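Local atomic coordinates of PTS system, nitrogen regulatory IIA protein (Neisseria meningitidis, PDB entry 2A0J), a protein that probably takes part in nitrogen regulation as a IIA-type phosphotransferase system protein, relaying phosphoryl groups within its phosphorylation cascade. Residues G78-T83 with E131-V136; A71-A76 with L104-A109; V14-V19 with R82-V87. All coordinates share one frame; numbering follows the deposited sequence.

Interaction 1 of 3, residues G78-T83 with E131-V136; sequences GAFIRT and ESLMTV
Strand 77-83 of the central mixed sheet meets the C-terminal part of helix 127-135 through Arg82 and Phe80, an alpha/beta layer contact in which a strand arginine grips backbone carbonyls at the end of a helix. The short segments run at 75° to each other, their axes 9.9 Å apart at closest approach. The Arg82 chain is bent at chi2 and chi3, and its guanidinium meets the two carbonyls at its edge. Arg82 NH1 donates to Leu133 O at 2.6 Å, an acceptor that lies in the guanidinium plane although NH1 itself stands above the plane of that carbonyl. Arg82 NH2 binds Val136 O at 3.2 Å, again within the guanidinium plane and nearly in line with the C=O bond; the N-H...O angle is 156°. A weak second bond from Arg82 NH1 reaches the same Val136 O at 3.4 Å. The cation thus bridges two carbonyls three residues apart near the C-terminal end of helix 127-135, while Met134 O lies over a guanidinium face. Charge at this position would be expected to suit the partial negative charge of a helix C-terminal end. Deeper in, Phe80 holds CG anti to the backbone N (chi1 -173°), and Phe80 CZ meets Leu133 CD2 at 4.2 Å. Phe80 also packs on Val142 of helix 139-146, whereas Ala79 and Ile81 turn to helix 22-33 on the other face of the sheet. Side chains also close round the arginine: Arg82 CD lies 4.2 Å from Met134 SD, and Val136 CG2 is 4.1 Å from Arg82 NH1.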
ATOM      1  N   GLY A  78       7.157  -2.586   1.924  1.00 27.73           N
ATOM      2  CA  GLY A  78       5.885  -1.903   1.772  1.00 21.60           C
ATOM      3  C   GLY A  78       5.955  -0.405   1.994  1.00 21.31           C
ATOM      4  O   GLY A  78       7.019   0.153   2.264  1.00 22.49           O
ATOM      5  N   ALA A  79       4.807   0.251   1.869  1.00 17.96           N
ATOM      6  CA  ALA A  79       4.717   1.691   2.065  1.00 16.54           C
ATOM      7  C   ALA A  79       3.277   2.040   2.392  1.00 18.26           C
ATOM      8  O   ALA A  79       2.366   1.248   2.145  1.00 17.86           O
ATOM      9  CB  ALA A  79       5.156   2.429   0.807  1.00  3.93           C
ATOM     10  N   PHE A  80       3.071   3.225   2.955  1.00 14.89           N
ATOM     11  CA  PHE A  80       1.725   3.659   3.284  1.00 19.92           C
ATOM     12  C   PHE A  80       1.539   5.091   2.808  1.00 18.05           C
ATOM     13  O   PHE A  80       2.411   5.935   3.022  1.00 12.54           O
ATOM     14  CB  PHE A  80       1.482   3.579   4.792  1.00 18.68           C
ATOM     15  CG  PHE A  80       0.064   3.859   5.180  1.00 23.16           C
ATOM     16  CD1 PHE A  80      -0.924   2.898   4.978  1.00 22.78           C
ATOM     17  CD2 PHE A  80      -0.300   5.102   5.691  1.00 19.65           C
ATOM     18  CE1 PHE A  80      -2.260   3.171   5.275  1.00 19.38           C
ATOM     19  CE2 PHE A  80      -1.636   5.385   5.992  1.00 18.50           C
ATOM     20  CZ  PHE A  80      -2.619   4.414   5.781  1.00  8.35           C
ATOM     21  N   ILE A  81       0.404   5.358   2.163  1.00 21.06           N
ATOM     22  CA  ILE A  81       0.102   6.693   1.653  1.00 22.50           C
ATOM     23  C   ILE A  81      -1.263   7.233   2.061  1.00 23.75           C
ATOM     24  O   ILE A  81      -2.277   6.547   1.934  1.00 21.68           O
ATOM     25  CB  ILE A  81       0.141   6.740   0.118  1.00 22.00           C
ATOM     26  CG1 ILE A  81       1.525   6.342  -0.390  1.00 16.47           C
ATOM     27  CG2 ILE A  81      -0.240   8.140  -0.357  1.00  9.66           C
ATOM     28  CD1 ILE A  81       1.664   6.426  -1.908  1.00  9.65           C
ATOM     29  N   ARG A  82      -1.269   8.475   2.540  1.00 26.07           N
ATOM     30  CA  ARG A  82      -2.490   9.175   2.941  1.00 24.25           C
ATOM     31  C   ARG A  82      -2.599  10.342   1.961  1.00 21.97           C
ATOM     32  O   ARG A  82      -1.755  11.244   1.958  1.00 15.17           O
ATOM     33  CB  ARG A  82      -2.371   9.711   4.372  1.00 16.33           C
ATOM     34  CG  ARG A  82      -3.555   9.387   5.279  1.00 21.75           C
ATOM     35  CD  ARG A  82      -4.310  10.630   5.702  1.00 13.76           C
ATOM     36  NE  ARG A  82      -3.433  11.608   6.347  1.00 33.10           N
ATOM     37  CZ  ARG A  82      -3.119  11.616   7.636  1.00 10.29           C
ATOM     38  NH1 ARG A  82      -3.606  10.700   8.454  1.00 34.91           N
ATOM     39  NH2 ARG A  82      -2.313  12.548   8.106  1.00 21.40           N
ATOM     40  N   THR A  83      -3.627  10.305   1.118  1.00 13.32           N
ATOM     41  CA  THR A  83      -3.835  11.336   0.110  1.00  5.13           C
ATOM     42  C   THR A  83      -4.484  12.605   0.671  1.00 10.95           C
ATOM     43  O   THR A  83      -5.277  12.549   1.608  1.00 13.34           O
ATOM     44  CB  THR A  83      -4.696  10.778  -1.058  1.00 16.62           C
ATOM     45  OG1 THR A  83      -5.931  10.255  -0.544  1.00 25.52           O
ATOM     46  CG2 THR A  83      -3.943   9.650  -1.788  1.00  9.92           C
ATOM     47  N   GLU A 131     -10.752   5.682  10.769  1.00 27.33           N
ATOM     48  CA  GLU A 131     -10.949   7.046  11.241  1.00 28.47           C
ATOM     49  C   GLU A 131      -9.673   7.608  11.856  1.00 23.84           C
ATOM     50  O   GLU A 131      -9.359   8.781  11.661  1.00 20.89           O
ATOM     51  CB  GLU A 131     -12.093   7.097  12.256  1.00 41.02           C
ATOM     52  CG  GLU A 131     -13.471   7.109  11.617  1.00 53.16           C
ATOM     53  CD  GLU A 131     -14.593   7.062  12.633  1.00 69.82           C
ATOM     54  OE1 GLU A 131     -15.755   7.307  12.245  1.00 73.65           O
ATOM     55  OE2 GLU A 131     -14.314   6.772  13.815  1.00 81.89           O
ATOM     56  N   SER A 132      -8.941   6.773  12.593  1.00 17.38           N
ATOM     57  CA  SER A 132      -7.687   7.196  13.212  1.00 17.84           C
ATOM     58  C   SER A 132      -6.636   7.484  12.145  1.00 21.30           C
ATOM     59  O   SER A 132      -5.968   8.520  12.185  1.00 16.94           O
ATOM     60  CB  SER A 132      -7.159   6.115  14.159  1.00 15.79           C
ATOM     61  OG  SER A 132      -7.923   6.063  15.344  1.00 18.05           O
ATOM     62  N   LEU A 133      -6.497   6.558  11.195  1.00 20.30           N
ATOM     63  CA  LEU A 133      -5.534   6.700  10.106  1.00 19.07           C
ATOM     64  C   LEU A 133      -5.795   7.960   9.291  1.00 25.06           C
ATOM     65  O   LEU A 133      -4.900   8.457   8.605  1.00 26.84           O
ATOM     66  CB  LEU A 133      -5.559   5.461   9.198  1.00  7.15           C
ATOM     67  CG  LEU A 133      -4.927   4.210   9.828  1.00 11.20           C
ATOM     68  CD1 LEU A 133      -5.315   2.974   9.058  1.00  8.16           C
ATOM     69  CD2 LEU A 133      -3.414   4.361   9.869  1.00 16.29           C
ATOM     70  N   MET A 134      -7.018   8.481   9.370  1.00 16.27           N
ATOM     71  CA  MET A 134      -7.369   9.695   8.646  1.00 13.69           C
ATOM     72  C   MET A 134      -7.104  10.978   9.443  1.00 12.63           C
ATOM     73  O   MET A 134      -7.106  12.066   8.865  1.00 13.24           O
ATOM     74  CB  MET A 134      -8.850   9.681   8.232  1.00 22.62           C
ATOM     75  CG  MET A 134      -9.191   8.754   7.076  1.00 25.91           C
ATOM     76  SD  MET A 134      -8.258   9.076   5.568  1.00 24.48           S
ATOM     77  CE  MET A 134      -9.095  10.485   4.940  1.00 19.32           C
ATOM     78  N   THR A 135      -6.878  10.867  10.752  1.00  7.45           N
ATOM     79  CA  THR A 135      -6.651  12.070  11.561  1.00 23.61           C
ATOM     80  C   THR A 135      -5.289  12.238  12.236  1.00 24.19           C
ATOM     81  O   THR A 135      -4.827  13.367  12.403  1.00 26.42           O
ATOM     82  CB  THR A 135      -7.748  12.238  12.652  1.00 27.37           C
ATOM     83  OG1 THR A 135      -7.718  11.124  13.558  1.00 29.31           O
ATOM     84  CG2 THR A 135      -9.128  12.332  12.003  1.00 24.03           C
ATOM     85  N   VAL A 136      -4.648  11.137  12.619  1.00 23.37           N
ATOM     86  CA  VAL A 136      -3.347  11.210  13.282  1.00 24.27           C
ATOM     87  C   VAL A 136      -2.381  12.129  12.536  1.00 27.09           C
ATOM     88  O   VAL A 136      -2.357  12.159  11.308  1.00 29.27           O
ATOM     89  CB  VAL A 136      -2.725   9.805  13.455  1.00 25.80           C
ATOM     90  CG1 VAL A 136      -3.618   8.971  14.355  1.00 25.77           C
ATOM     91  CG2 VAL A 136      -2.545   9.127  12.103  1.00 24.93           C
TER

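Interaction 2 of 3, residues A71-A76 with L104-A109; sequences AGVKQA and LVPENA
Val73 sets CG1 anti to its backbone N (chi1 -177°), which lays this methyl against Pro106, while CG2, anti to the carbonyl carbon, is directed to Leu104. Val73 CG1 comes within 4.1 Å of Pro106 CD, and Val73 CG2 within 4.3 Å of Leu104 CD1. The proline ring is the middle of the contact: loop 71-76 curves around it, and Pro106 CD also packs on the backbone of the far end of the loop, 3.6 Å from Ala76 N. Ala76 CB adds contacts with Pro106 CD and, at 4.2 Å, with Val105 CG1. The two segments are held by packing rather than by conventional hydrogen bonds; the one directional contact between them is a CA-H...O approach of Ala76 CA to Leu104 O, 3.3 Å long and 145° at the hydrogen. At the solvent side the loop ties itself together instead. The Lys74 chain folds back so that Lys74 NZ donates to Ala71 O at 3.0 Å, nearly in line with the C=O bond. Elsewhere on the rim, Glu107, extended beyond CG, has OE2 4.2 Å from Ala71 CB, a peripheral touch. The loop joins strand 63-70 to strand 77-83 and passes over the end of strand 97-106, which lies between them in the sheet; Val105 bonds through its backbone to Gly68 on one flank and Leu104 to Thr77 on the other. Around this crossing, His113 of helix 110-124 touches Val105 and Pro106, Leu104 packs on Val44 and Cys47 of helix 41-52, and Ala76 rests on Ile7 of helix 3-7.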
ATOM      1  N   ALA A  71      10.503 -12.140  -9.063  1.00 12.62           N
ATOM      2  CA  ALA A  71      11.690 -12.947  -8.799  1.00 13.43           C
ATOM      3  C   ALA A  71      12.873 -12.117  -8.287  1.00 14.89           C
ATOM      4  O   ALA A  71      13.715 -12.622  -7.539  1.00 18.92           O
ATOM      5  CB  ALA A  71      12.085 -13.708 -10.067  1.00 14.65           C
ATOM      6  N   GLY A  72      12.930 -10.850  -8.687  1.00 17.16           N
ATOM      7  CA  GLY A  72      14.010  -9.974  -8.258  1.00 18.32           C
ATOM      8  C   GLY A  72      13.918  -9.467  -6.822  1.00 17.51           C
ATOM      9  O   GLY A  72      14.886  -8.917  -6.303  1.00 25.16           O
ATOM     10  N   VAL A  73      12.767  -9.640  -6.181  1.00 17.34           N
ATOM     11  CA  VAL A  73      12.580  -9.197  -4.798  1.00 22.40           C
ATOM     12  C   VAL A  73      12.887 -10.365  -3.855  1.00 21.82           C
ATOM     13  O   VAL A  73      12.321 -11.443  -3.993  1.00 27.57           O
ATOM     14  CB  VAL A  73      11.123  -8.687  -4.568  1.00 21.38           C
ATOM     15  CG1 VAL A  73      10.954  -8.145  -3.143  1.00  3.18           C
ATOM     16  CG2 VAL A  73      10.801  -7.594  -5.581  1.00 17.99           C
ATOM     17  N   LYS A  74      13.797 -10.148  -2.908  1.00 20.48           N
ATOM     18  CA  LYS A  74      14.184 -11.195  -1.970  1.00 28.19           C
ATOM     19  C   LYS A  74      13.670 -10.972  -0.556  1.00 29.71           C
ATOM     20  O   LYS A  74      13.763 -11.855   0.296  1.00 32.04           O
ATOM     21  CB  LYS A  74      15.708 -11.357  -1.950  1.00 21.11           C
ATOM     22  CG  LYS A  74      16.276 -11.839  -3.279  1.00 38.69           C
ATOM     23  CD  LYS A  74      15.526 -13.075  -3.769  1.00 39.56           C
ATOM     24  CE  LYS A  74      15.929 -13.470  -5.179  1.00 33.42           C
ATOM     25  NZ  LYS A  74      15.057 -14.561  -5.700  1.00 26.16           N
ATOM     26  N   GLN A  75      13.131  -9.789  -0.308  1.00 21.31           N
ATOM     27  CA  GLN A  75      12.587  -9.474   0.997  1.00 20.36           C
ATOM     28  C   GLN A  75      11.398  -8.558   0.811  1.00 19.59           C
ATOM     29  O   GLN A  75      11.466  -7.587   0.065  1.00 18.63           O
ATOM     30  CB  GLN A  75      13.637  -8.799   1.881  1.00 16.44           C
ATOM     31  CG  GLN A  75      13.102  -8.403   3.249  1.00 21.38           C
ATOM     32  CD  GLN A  75      14.183  -7.891   4.177  1.00 31.44           C
ATOM     33  OE1 GLN A  75      14.956  -7.004   3.815  1.00 23.06           O
ATOM     34  NE2 GLN A  75      14.237  -8.442   5.384  1.00 21.72           N
ATOM     35  N   ALA A  76      10.303  -8.882   1.481  1.00 21.65           N
ATOM     36  CA  ALA A  76       9.096  -8.079   1.387  1.00 28.06           C
ATOM     37  C   ALA A  76       9.358  -6.626   1.770  1.00 25.76           C
ATOM     38  O   ALA A  76      10.183  -6.328   2.630  1.00 24.65           O
ATOM     39  CB  ALA A  76       8.017  -8.664   2.282  1.00 23.20           C
ATOM     40  N   LEU A 104       5.249  -5.178  -1.837  1.00 19.31           N
ATOM     41  CA  LEU A 104       6.031  -5.865  -2.872  1.00 12.59           C
ATOM     42  C   LEU A 104       6.651  -7.107  -2.214  1.00 13.68           C
ATOM     43  O   LEU A 104       7.437  -6.992  -1.270  1.00 13.62           O
ATOM     44  CB  LEU A 104       7.149  -4.969  -3.400  1.00  5.78           C
ATOM     45  CG  LEU A 104       7.148  -4.580  -4.875  1.00 23.96           C
ATOM     46  CD1 LEU A 104       8.529  -4.013  -5.201  1.00 14.41           C
ATOM     47  CD2 LEU A 104       6.840  -5.784  -5.772  1.00 11.16           C
ATOM     48  N   VAL A 105       6.315  -8.290  -2.716  1.00 14.75           N
ATOM     49  CA  VAL A 105       6.834  -9.512  -2.119  1.00 18.16           C
ATOM     50  C   VAL A 105       7.672 -10.395  -3.039  1.00 19.65           C
ATOM     51  O   VAL A 105       7.504 -10.387  -4.260  1.00 26.44           O
ATOM     52  CB  VAL A 105       5.672 -10.367  -1.549  1.00 25.59           C
ATOM     53  CG1 VAL A 105       4.930  -9.578  -0.487  1.00 21.14           C
ATOM     54  CG2 VAL A 105       4.706 -10.774  -2.663  1.00 10.99           C
ATOM     55  N   PRO A 106       8.620 -11.147  -2.462  1.00 17.85           N
ATOM     56  CA  PRO A 106       9.441 -12.026  -3.300  1.00 20.92           C
ATOM     57  C   PRO A 106       8.551 -13.157  -3.814  1.00 26.07           C
ATOM     58  O   PRO A 106       7.449 -13.363  -3.307  1.00 23.84           O
ATOM     59  CB  PRO A 106      10.525 -12.519  -2.333  1.00  8.43           C
ATOM     60  CG  PRO A 106       9.867 -12.428  -0.984  1.00 15.44           C
ATOM     61  CD  PRO A 106       9.116 -11.122  -1.075  1.00 17.78           C
ATOM     62  N   GLU A 107       9.012 -13.883  -4.823  1.00 29.84           N
ATOM     63  CA  GLU A 107       8.221 -14.979  -5.354  1.00 38.10           C
ATOM     64  C   GLU A 107       8.680 -16.283  -4.702  1.00 48.80           C
ATOM     65  O   GLU A 107       9.487 -17.011  -5.280  1.00 57.36           O
ATOM     66  CB  GLU A 107       8.399 -15.060  -6.872  1.00 50.00           C
ATOM     67  CG  GLU A 107       7.183 -15.598  -7.613  1.00 57.45           C
ATOM     68  CD  GLU A 107       7.483 -15.943  -9.059  1.00 62.52           C
ATOM     69  OE1 GLU A 107       6.523 -16.160  -9.828  1.00 68.02           O
ATOM     70  OE2 GLU A 107       8.677 -16.010  -9.426  1.00 59.95           O
ATOM     71  N   ASN A 108       8.175 -16.579  -3.503  1.00 51.16           N
ATOM     72  CA  ASN A 108       8.567 -17.801  -2.804  1.00 52.44           C
ATOM     73  C   ASN A 108       7.677 -18.274  -1.645  1.00 57.14           C
ATOM     74  O   ASN A 108       7.126 -19.377  -1.701  1.00 55.75           O
ATOM     75  CB  ASN A 108      10.010 -17.667  -2.309  1.00 59.55           C
ATOM     76  CG  ASN A 108      10.230 -16.422  -1.467  1.00 66.34           C
ATOM     77  OD1 ASN A 108       9.623 -16.254  -0.410  1.00 61.26           O
ATOM     78  ND2 ASN A 108      11.107 -15.541  -1.934  1.00 78.13           N
ATOM     79  N   ALA A 109       7.544 -17.459  -0.596  1.00 58.05           N
ATOM     80  CA  ALA A 109       6.732 -17.832   0.571  1.00 63.41           C
ATOM     81  C   ALA A 109       5.346 -17.203   0.533  1.00 64.27           C
ATOM     82  O   ALA A 109       4.966 -16.451   1.432  1.00 65.17           O
ATOM     83  CB  ALA A 109       7.449 -17.431   1.870  1.00 58.11           C
TER

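Interaction 3 of 3, residues V14-V19 with R82-V87; sequences VLDMEV and RTREPV
Met17 faces Thr83 in a parallel bridge, its N and O bonded to Arg82 and Arg84, with Val14 O taking Arg82 N. Arg82 N donates to Val14 O at 2.9 Å, Met17 N to Arg82 O at 3.2 Å, and Arg84 N to Met17 O at 3.0 Å. Leu15 and Asp16 form a corner between the first two bonds, and Leu15 O accepts a side-chain donor instead: Arg82 NE, at 3.0 Å and in the carbonyl plane. With Arg82 NH1 on Leu133 O and Arg82 NH2 on Val136 O, all three nitrogens of this guanidinium are engaged. Arg84 joins Asp16 and Glu18 in a salt-bridge network: Arg84 NE meets Asp16 OD2 at 3.2 Å from above the carboxylate plane, Arg84 NH1 meets Glu18 OE1 at 2.8 Å, and Glu18 CB covers the centre of one guanidinium face. A water accepts from Val19 N at 2.9 Å and from Glu85 N at 3.2 Å, and probably donates to Met17 O. Thr83 OG1 donates to Glu85 O within the turn. Further on, Val19 CG1 packs against Thr83 CG2 and Val87 CG2. The extra residue at the Leu15-Asp16 corner interrupts, as a bulge does, the parallel pairing of edge strand 13-17 with strand 77-83 in this mixed sheet.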
ATOM      1  N   VAL A  14       3.938   8.349   3.771  1.00 17.46           N
ATOM      2  CA  VAL A  14       3.634   9.692   3.258  1.00 12.72           C
ATOM      3  C   VAL A  14       2.279  10.087   3.855  1.00 18.80           C
ATOM      4  O   VAL A  14       1.292   9.364   3.701  1.00 22.35           O
ATOM      5  CB  VAL A  14       3.540   9.703   1.702  1.00  4.98           C
ATOM      6  CG1 VAL A  14       3.248  11.111   1.199  1.00 13.70           C
ATOM      7  CG2 VAL A  14       4.831   9.198   1.099  1.00  8.59           C
ATOM      8  N   LEU A  15       2.233  11.233   4.526  1.00 11.72           N
ATOM      9  CA  LEU A  15       1.013  11.686   5.190  1.00 13.58           C
ATOM     10  C   LEU A  15       0.092  12.640   4.438  1.00 17.99           C
ATOM     11  O   LEU A  15      -1.104  12.692   4.727  1.00 15.06           O
ATOM     12  CB  LEU A  15       1.380  12.337   6.525  1.00 11.80           C
ATOM     13  CG  LEU A  15       2.213  11.512   7.509  1.00 15.56           C
ATOM     14  CD1 LEU A  15       2.724  12.417   8.619  1.00  4.40           C
ATOM     15  CD2 LEU A  15       1.380  10.367   8.066  1.00 18.98           C
ATOM     16  N   ASP A  16       0.630  13.398   3.482  1.00 27.73           N
ATOM     17  CA  ASP A  16      -0.182  14.376   2.765  1.00 20.96           C
ATOM     18  C   ASP A  16       0.191  14.519   1.294  1.00 14.45           C
ATOM     19  O   ASP A  16       0.548  15.604   0.837  1.00 14.33           O
ATOM     20  CB  ASP A  16      -0.047  15.729   3.467  1.00 31.64           C
ATOM     21  CG  ASP A  16      -1.082  16.735   3.011  1.00 40.51           C
ATOM     22  OD1 ASP A  16      -0.954  17.916   3.393  1.00 46.02           O
ATOM     23  OD2 ASP A  16      -2.023  16.351   2.283  1.00 40.17           O
ATOM     24  N   MET A  17       0.084  13.426   0.547  1.00 15.90           N
ATOM     25  CA  MET A  17       0.437  13.442  -0.870  1.00 15.82           C
ATOM     26  C   MET A  17      -0.631  14.047  -1.783  1.00 19.32           C
ATOM     27  O   MET A  17      -1.798  13.664  -1.744  1.00 24.47           O
ATOM     28  CB  MET A  17       0.761  12.025  -1.345  1.00 15.97           C
ATOM     29  CG  MET A  17       1.134  11.938  -2.824  1.00 31.56           C
ATOM     30  SD  MET A  17       1.284  10.238  -3.416  1.00 27.46           S
ATOM     31  CE  MET A  17       2.930   9.858  -2.874  1.00 33.78           C
ATOM     32  N   GLU A  18      -0.216  15.006  -2.599  1.00 18.53           N
ATOM     33  CA  GLU A  18      -1.108  15.658  -3.540  1.00 22.32           C
ATOM     34  C   GLU A  18      -1.034  14.856  -4.834  1.00 22.89           C
ATOM     35  O   GLU A  18      -0.076  14.973  -5.602  1.00 20.42           O
ATOM     36  CB  GLU A  18      -0.647  17.098  -3.774  1.00 38.18           C
ATOM     37  CG  GLU A  18      -1.432  17.850  -4.832  1.00 48.06           C
ATOM     38  CD  GLU A  18      -0.966  19.285  -4.970  1.00 65.09           C
ATOM     39  OE1 GLU A  18      -1.139  20.058  -4.003  1.00 75.29           O
ATOM     40  OE2 GLU A  18      -0.423  19.641  -6.037  1.00 71.89           O
ATOM     41  N   VAL A  19      -2.038  14.025  -5.071  1.00 25.37           N
ATOM     42  CA  VAL A  19      -2.048  13.194  -6.267  1.00 32.41           C
ATOM     43  C   VAL A  19      -3.404  13.241  -6.966  1.00 30.88           C
ATOM     44  O   VAL A  19      -4.451  13.188  -6.317  1.00 34.88           O
ATOM     45  CB  VAL A  19      -1.655  11.725  -5.911  1.00 29.47           C
ATOM     46  CG1 VAL A  19      -2.534  11.202  -4.784  1.00 42.57           C
ATOM     47  CG2 VAL A  19      -1.777  10.839  -7.126  1.00 33.08           C
ATOM     48  N   ARG A  82      -1.269   8.475   2.540  1.00 26.07           N
ATOM     49  CA  ARG A  82      -2.490   9.175   2.941  1.00 24.25           C
ATOM     50  C   ARG A  82      -2.599  10.342   1.961  1.00 21.97           C
ATOM     51  O   ARG A  82      -1.755  11.244   1.958  1.00 15.17           O
ATOM     52  CB  ARG A  82      -2.371   9.711   4.372  1.00 16.33           C
ATOM     53  CG  ARG A  82      -3.555   9.387   5.279  1.00 21.75           C
ATOM     54  CD  ARG A  82      -4.310  10.630   5.702  1.00 13.76           C
ATOM     55  NE  ARG A  82      -3.433  11.608   6.347  1.00 33.10           N
ATOM     56  CZ  ARG A  82      -3.119  11.616   7.636  1.00 10.29           C
ATOM     57  NH1 ARG A  82      -3.606  10.700   8.454  1.00 34.91           N
ATOM     58  NH2 ARG A  82      -2.313  12.548   8.106  1.00 21.40           N
ATOM     59  N   THR A  83      -3.627  10.305   1.118  1.00 13.32           N
ATOM     60  CA  THR A  83      -3.835  11.336   0.110  1.00  5.13           C
ATOM     61  C   THR A  83      -4.484  12.605   0.671  1.00 10.95           C
ATOM     62  O   THR A  83      -5.277  12.549   1.608  1.00 13.34           O
ATOM     63  CB  THR A  83      -4.696  10.778  -1.058  1.00 16.62           C
ATOM     64  OG1 THR A  83      -5.931  10.255  -0.544  1.00 25.52           O
ATOM     65  CG2 THR A  83      -3.943   9.650  -1.788  1.00  9.92           C
ATOM     66  N   ARG A  84      -4.125  13.754   0.106  1.00 19.09           N
ATOM     67  CA  ARG A  84      -4.694  15.020   0.552  1.00 26.41           C
ATOM     68  C   ARG A  84      -6.171  15.030   0.171  1.00 30.17           C
ATOM     69  O   ARG A  84      -7.016  15.547   0.905  1.00 25.13           O
ATOM     70  CB  ARG A  84      -3.982  16.194  -0.120  1.00 23.09           C
ATOM     71  CG  ARG A  84      -4.437  17.552   0.390  1.00 33.47           C
ATOM     72  CD  ARG A  84      -3.651  18.677  -0.263  1.00 31.98           C
ATOM     73  NE  ARG A  84      -2.215  18.449  -0.155  1.00 39.62           N
ATOM     74  CZ  ARG A  84      -1.288  19.275  -0.622  1.00 48.42           C
ATOM     75  NH1 ARG A  84      -1.646  20.396  -1.232  1.00 64.81           N
ATOM     76  NH2 ARG A  84      -0.004  18.977  -0.481  1.00 40.99           N
ATOM     77  N   GLU A  85      -6.462  14.442  -0.986  1.00 29.47           N
ATOM     78  CA  GLU A  85      -7.820  14.347  -1.506  1.00 29.32           C
ATOM     79  C   GLU A  85      -8.067  12.901  -1.939  1.00 18.03           C
ATOM     80  O   GLU A  85      -7.140  12.201  -2.324  1.00 11.30           O
ATOM     81  CB  GLU A  85      -7.986  15.276  -2.713  1.00 27.53           C
ATOM     82  CG  GLU A  85      -9.053  16.349  -2.565  1.00 33.45           C
ATOM     83  CD  GLU A  85      -8.674  17.431  -1.577  1.00 42.84           C
ATOM     84  OE1 GLU A  85      -8.596  17.140  -0.368  1.00 43.93           O
ATOM     85  OE2 GLU A  85      -8.451  18.580  -2.013  1.00 58.08           O
ATOM     86  N   PRO A  86      -9.320  12.430  -1.856  1.00 24.49           N
ATOM     87  CA  PRO A  86      -9.594  11.046  -2.269  1.00 22.09           C
ATOM     88  C   PRO A  86      -9.272  10.832  -3.758  1.00 28.03           C
ATOM     89  O   PRO A  86      -9.310  11.769  -4.556  1.00 29.67           O
ATOM     90  CB  PRO A  86     -11.081  10.882  -1.954  1.00 25.20           C
ATOM     91  CG  PRO A  86     -11.266  11.804  -0.744  1.00 12.74           C
ATOM     92  CD  PRO A  86     -10.481  13.025  -1.163  1.00 12.46           C
ATOM     93  N   VAL A  87      -8.948   9.598  -4.123  1.00 26.36           N
ATOM     94  CA  VAL A  87      -8.603   9.266  -5.504  1.00 16.70           C
ATOM     95  C   VAL A  87      -9.492   8.160  -6.052  1.00 12.18           C
ATOM     96  O   VAL A  87      -9.721   7.154  -5.380  1.00 15.38           O
ATOM     97  CB  VAL A  87      -7.116   8.817  -5.605  1.00 21.70           C
ATOM     98  CG1 VAL A  87      -6.858   8.090  -6.917  1.00 21.63           C
ATOM     99  CG2 VAL A  87      -6.209  10.026  -5.498  1.00 14.64           C
TER
HETATM  100  O   HOH W   1      -4.486  13.784  -3.457  1.00 29.20           O

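How the interactions relate
All three contacts are built on one mixed sheet with strand order 13-17, 77-83, 97-106, 63-70. Interactions 1 and 3 are neighbours, their centres 9 Å apart: both use strand 77-83 and share Arg82 and Thr83, and Ile81 CD1 also packs on Met17 CE. Interaction 2 lies on the opposite side of the chain's centre, about 25 Å from interaction 1 and 27 Å from interaction 3, measured between centres. Along the chain the order is 14-19, 71-76, 78-83, 82-87, 104-109, 131-136, so the pairings interleave. Strand 77-83 therefore runs from the loop of interaction 2 to the edge pairing and helix contact at its other end, linking distant parts of the sequence in a single alpha/beta unit.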